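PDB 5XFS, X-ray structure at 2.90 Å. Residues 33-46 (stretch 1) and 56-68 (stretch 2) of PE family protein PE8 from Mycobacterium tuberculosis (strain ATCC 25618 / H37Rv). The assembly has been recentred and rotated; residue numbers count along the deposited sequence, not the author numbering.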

# COMPACT_ATOMS: atom_id res chain seq x y z
N GLN A 33 23.00 -0.70 -38.69
CA GLN A 33 22.28 -0.26 -37.50
C GLN A 33 21.23 -1.27 -37.07
O GLN A 33 20.87 -1.31 -35.89
CB GLN A 33 21.64 1.11 -37.73
CG GLN A 33 21.51 1.96 -36.48
CD GLN A 33 22.64 2.96 -36.35
OE1 GLN A 33 23.47 3.11 -37.26
NE2 GLN A 33 22.67 3.67 -35.23
N ASN A 34 20.77 -2.12 -37.99
CA ASN A 34 19.66 -3.01 -37.68
C ASN A 34 20.09 -4.13 -36.76
O ASN A 34 19.33 -4.54 -35.87
CB ASN A 34 19.06 -3.58 -38.97
CG ASN A 34 17.84 -2.81 -39.46
OD1 ASN A 34 17.07 -3.31 -40.27
ND2 ASN A 34 17.66 -1.58 -38.99
N ALA A 35 21.29 -4.66 -36.96
CA ALA A 35 21.84 -5.70 -36.10
C ALA A 35 22.52 -5.13 -34.87
O ALA A 35 22.70 -5.86 -33.88
CB ALA A 35 22.84 -6.57 -36.89
N ALA A 36 22.93 -3.86 -34.92
CA ALA A 36 23.41 -3.20 -33.71
C ALA A 36 22.29 -3.10 -32.68
O ALA A 36 22.45 -3.54 -31.54
CB ALA A 36 23.96 -1.81 -34.07
N ALA A 37 21.15 -2.56 -33.08
CA ALA A 37 20.02 -2.39 -32.17
C ALA A 37 19.34 -3.70 -31.80
O ALA A 37 18.44 -3.68 -30.95
CB ALA A 37 19.01 -1.42 -32.79
N ALA A 38 19.72 -4.84 -32.37
CA ALA A 38 19.05 -6.10 -32.07
C ALA A 38 19.11 -6.41 -30.59
O ALA A 38 18.07 -6.53 -29.93
CB ALA A 38 19.66 -7.24 -32.88
N ALA A 39 20.33 -6.53 -30.04
CA ALA A 39 20.51 -6.91 -28.64
C ALA A 39 19.87 -5.94 -27.64
O ALA A 39 19.15 -6.40 -26.74
CB ALA A 39 21.99 -7.13 -28.34
N PRO A 40 20.08 -4.62 -27.71
CA PRO A 40 19.42 -3.75 -26.72
C PRO A 40 17.90 -3.65 -26.87
O PRO A 40 17.23 -3.35 -25.88
CB PRO A 40 20.10 -2.39 -26.92
CG PRO A 40 20.68 -2.46 -28.30
CD PRO A 40 21.06 -3.87 -28.53
N THR A 41 17.31 -3.91 -28.04
CA THR A 41 15.86 -3.90 -28.16
C THR A 41 15.20 -5.24 -27.87
O THR A 41 13.97 -5.31 -27.85
CB THR A 41 15.42 -3.41 -29.55
OG1 THR A 41 15.94 -4.26 -30.55
CG2 THR A 41 15.86 -1.98 -29.80
N THR A 42 15.96 -6.30 -27.60
CA THR A 42 15.36 -7.62 -27.45
C THR A 42 15.84 -8.41 -26.23
O THR A 42 15.24 -9.45 -25.93
CB THR A 42 15.59 -8.48 -28.71
OG1 THR A 42 16.99 -8.70 -28.91
CG2 THR A 42 15.03 -7.80 -29.95
N ALA A 43 16.90 -7.97 -25.53
CA ALA A 43 17.29 -8.56 -24.26
C ALA A 43 17.01 -7.60 -23.12
O ALA A 43 17.94 -7.15 -22.43
CB ALA A 43 18.77 -8.95 -24.24
N ILE A 44 15.74 -7.27 -22.91
CA ILE A 44 15.35 -6.39 -21.83
C ILE A 44 15.00 -7.23 -20.62
O ILE A 44 14.06 -8.04 -20.67
CB ILE A 44 14.18 -5.49 -22.22
CG1 ILE A 44 14.57 -4.57 -23.37
CG2 ILE A 44 13.76 -4.68 -21.03
CD1 ILE A 44 13.49 -4.43 -24.41
N ALA A 45 15.77 -7.06 -19.53
CA ALA A 45 15.41 -7.63 -18.25
C ALA A 45 14.40 -6.74 -17.54
O ALA A 45 14.44 -5.52 -17.68
CB ALA A 45 16.64 -7.81 -17.38
N PRO A 46 13.46 -7.33 -16.80
CA PRO A 46 12.51 -6.53 -16.02
C PRO A 46 13.21 -5.61 -15.03
O PRO A 46 14.15 -6.02 -14.34
CB PRO A 46 11.66 -7.58 -15.31
CG PRO A 46 11.74 -8.77 -16.22
CD PRO A 46 13.11 -8.76 -16.81
N GLN A 56 5.85 -5.22 -19.26
CA GLN A 56 6.44 -4.12 -20.03
C GLN A 56 7.68 -4.56 -20.80
O GLN A 56 7.89 -4.13 -21.94
CB GLN A 56 6.76 -2.95 -19.10
CG GLN A 56 6.71 -1.58 -19.77
CD GLN A 56 5.35 -1.25 -20.40
OE1 GLN A 56 4.36 -1.96 -20.21
NE2 GLN A 56 5.30 -0.16 -21.14
N ALA A 57 8.50 -5.44 -20.22
CA ALA A 57 9.71 -5.89 -20.91
C ALA A 57 9.41 -6.95 -21.97
O ALA A 57 10.05 -6.96 -23.02
CB ALA A 57 10.73 -6.42 -19.91
N ALA A 58 8.43 -7.83 -21.70
CA ALA A 58 8.04 -8.83 -22.68
C ALA A 58 7.52 -8.18 -23.96
O ALA A 58 7.86 -8.62 -25.07
CB ALA A 58 7.00 -9.77 -22.08
N LEU A 59 6.71 -7.12 -23.84
CA LEU A 59 6.24 -6.47 -25.06
C LEU A 59 7.41 -5.91 -25.85
O LEU A 59 7.66 -6.31 -26.99
CB LEU A 59 5.22 -5.36 -24.76
CG LEU A 59 3.92 -5.72 -24.01
CD1 LEU A 59 3.25 -4.52 -23.31
CD2 LEU A 59 2.94 -6.39 -24.96
N PHE A 60 8.20 -5.01 -25.24
CA PHE A 60 9.24 -4.33 -26.01
C PHE A 60 10.24 -5.31 -26.63
O PHE A 60 10.88 -4.96 -27.62
CB PHE A 60 9.95 -3.31 -25.13
CG PHE A 60 9.25 -1.99 -25.05
CD1 PHE A 60 8.15 -1.80 -24.20
CD2 PHE A 60 9.68 -0.92 -25.81
CE1 PHE A 60 7.51 -0.57 -24.12
CE2 PHE A 60 9.03 0.32 -25.74
CZ PHE A 60 7.95 0.49 -24.89
N THR A 61 10.38 -6.53 -26.07
CA THR A 61 11.22 -7.54 -26.71
C THR A 61 10.47 -8.28 -27.79
O THR A 61 11.05 -8.61 -28.83
CB THR A 61 11.76 -8.57 -25.70
OG1 THR A 61 10.71 -9.45 -25.28
CG2 THR A 61 12.48 -7.90 -24.51
N ALA A 62 9.19 -8.57 -27.58
CA ALA A 62 8.38 -9.07 -28.67
C ALA A 62 8.40 -8.09 -29.84
O ALA A 62 8.48 -8.48 -31.00
CB ALA A 62 6.95 -9.34 -28.19
N TYR A 63 8.40 -6.79 -29.52
CA TYR A 63 8.34 -5.76 -30.55
C TYR A 63 9.65 -5.64 -31.32
O TYR A 63 9.64 -5.44 -32.53
CB TYR A 63 7.96 -4.44 -29.90
CG TYR A 63 7.54 -3.37 -30.86
CD1 TYR A 63 8.36 -2.30 -31.14
CD2 TYR A 63 6.31 -3.43 -31.48
CE1 TYR A 63 7.98 -1.33 -32.02
CE2 TYR A 63 5.92 -2.46 -32.35
CZ TYR A 63 6.75 -1.41 -32.62
OH TYR A 63 6.35 -0.44 -33.51
N GLY A 64 10.78 -5.73 -30.63
CA GLY A 64 12.05 -5.64 -31.32
C GLY A 64 12.34 -6.88 -32.13
O GLY A 64 13.00 -6.81 -33.18
N THR A 65 11.86 -8.03 -31.65
CA THR A 65 11.90 -9.26 -32.43
C THR A 65 11.06 -9.14 -33.69
O THR A 65 11.54 -9.43 -34.80
CB THR A 65 11.43 -10.42 -31.56
OG1 THR A 65 12.49 -10.82 -30.70
CG2 THR A 65 11.02 -11.59 -32.40
N PHE A 66 9.79 -8.72 -33.55
CA PHE A 66 8.96 -8.56 -34.75
C PHE A 66 9.54 -7.50 -35.66
O PHE A 66 9.49 -7.63 -36.88
CB PHE A 66 7.50 -8.21 -34.41
CG PHE A 66 6.73 -9.32 -33.66
CD1 PHE A 66 5.34 -9.22 -33.47
CD2 PHE A 66 7.39 -10.44 -33.11
CE1 PHE A 66 4.62 -10.21 -32.76
CE2 PHE A 66 6.68 -11.43 -32.40
CZ PHE A 66 5.30 -11.31 -32.23
N TYR A 67 10.16 -6.46 -35.10
CA TYR A 67 10.85 -5.51 -35.97
C TYR A 67 11.99 -6.18 -36.73
O TYR A 67 12.27 -5.81 -37.88
CB TYR A 67 11.37 -4.30 -35.19
CG TYR A 67 12.23 -3.43 -36.06
CD1 TYR A 67 13.62 -3.63 -36.14
CD2 TYR A 67 11.67 -2.45 -36.87
CE1 TYR A 67 14.42 -2.87 -36.98
CE2 TYR A 67 12.47 -1.67 -37.72
CZ TYR A 67 13.84 -1.89 -37.76
OH TYR A 67 14.66 -1.13 -38.58
N GLN A 68 12.66 -7.17 -36.13
CA GLN A 68 13.82 -7.76 -36.80
C GLN A 68 13.42 -8.58 -38.02
O GLN A 68 14.22 -8.69 -38.95
CB GLN A 68 14.65 -8.62 -35.83
CG GLN A 68 15.47 -7.85 -34.77
CD GLN A 68 16.65 -7.07 -35.35
OE1 GLN A 68 17.43 -7.58 -36.15
NE2 GLN A 68 16.78 -5.82 -34.92

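Stretch 1 runs back along one side of the helix 56-68, its weakly bonded helical segment at about 38-42 inclined at 146° to that helix, N to C, so that moving forward along the first stretch means moving back along the second. The contact is modest, 531 Å² with both sides summed, and its character changes along the way: polar at the start, backbone against backbone in the middle, apolar at the end.

Asn 34 carries the polar end. Its CA-to-CB bond points sideways, but the end of the side chain comes nearer, and ND2 donates a weak hydrogen bond to Tyr 67 OH at 3.1 Å, approaching the ring at its edge. The angle at the hydrogen is 129°, well short of linear, in keeping with a weak bond. The backbone of the same residue does better: Gln 68 NE2 donates to Asn 34 O at 3.0 Å and 166°, close to linear. Gln 68 reaches across with chi1 and chi2 both m. Asn 34 lies in a helix, yet its carbonyl receives no backbone hydrogen bond from within the stretch; a long side chain from the partner helix supplies a donor instead.

Ala 35 and Ala 36 face away. Ala 38 then offers a small surface to the same amide, its CB lying 3.8 Å from Gln 68 NE2, so one glutamine both bonds to a carbonyl and packs against the following turn.

At Thr 41 and Thr 42 the backbones come closest, with CA of Thr 42 only 4.2 Å from CA of Thr 61. Both threonines take chi1 p and turn their hydroxyls back into their own stretch: Thr 41 OG1 donates to Ala 37 O and Thr 42 OG1 to Ala 38 O, each at 2.6 Å. The hydroxyls thus find acceptors locally, while Thr 42 presents its methyl to the helix, CG2 standing 3.6 Å from Gly 64 C and also 3.6 Å from Thr 65 N. Gly 64 makes this approach possible. An ideal CB there would point toward stretch 1 and fall 2.6 Å from Thr 41 O, a clash, and 3.1 Å from Thr 42 CG2, which is tight. The closeness has a price: Thr 41 O lies 3.1 Å from Phe 60 O, two acceptors with no hydrogen bond between them, although Phe 60 O does accept from Gly 64 N, at 3.1 Å, within its helix.

Beyond the exposed Ala 43 the chain is extended, and sides alternate. Ile 44 points toward the helix and Ala 45 away. Ile 44 spreads over three residues: CG2 meets Ala 57 CB at 3.7 Å, while CD1 lies 3.8 Å from Phe 60 CB and 3.6 Å from Thr 61 CG2. The Phe 60 side chain leads away at its end, leaving its CB to make this contact. Pro 46 closes the strip lightly, with CG 4.5 Å from Ala 57 CB.

The rule that emerges is economical: a glycine where backbones nearly touch, threonines that satisfy their own hydroxyls, and one branched aliphatic anchoring the extended end.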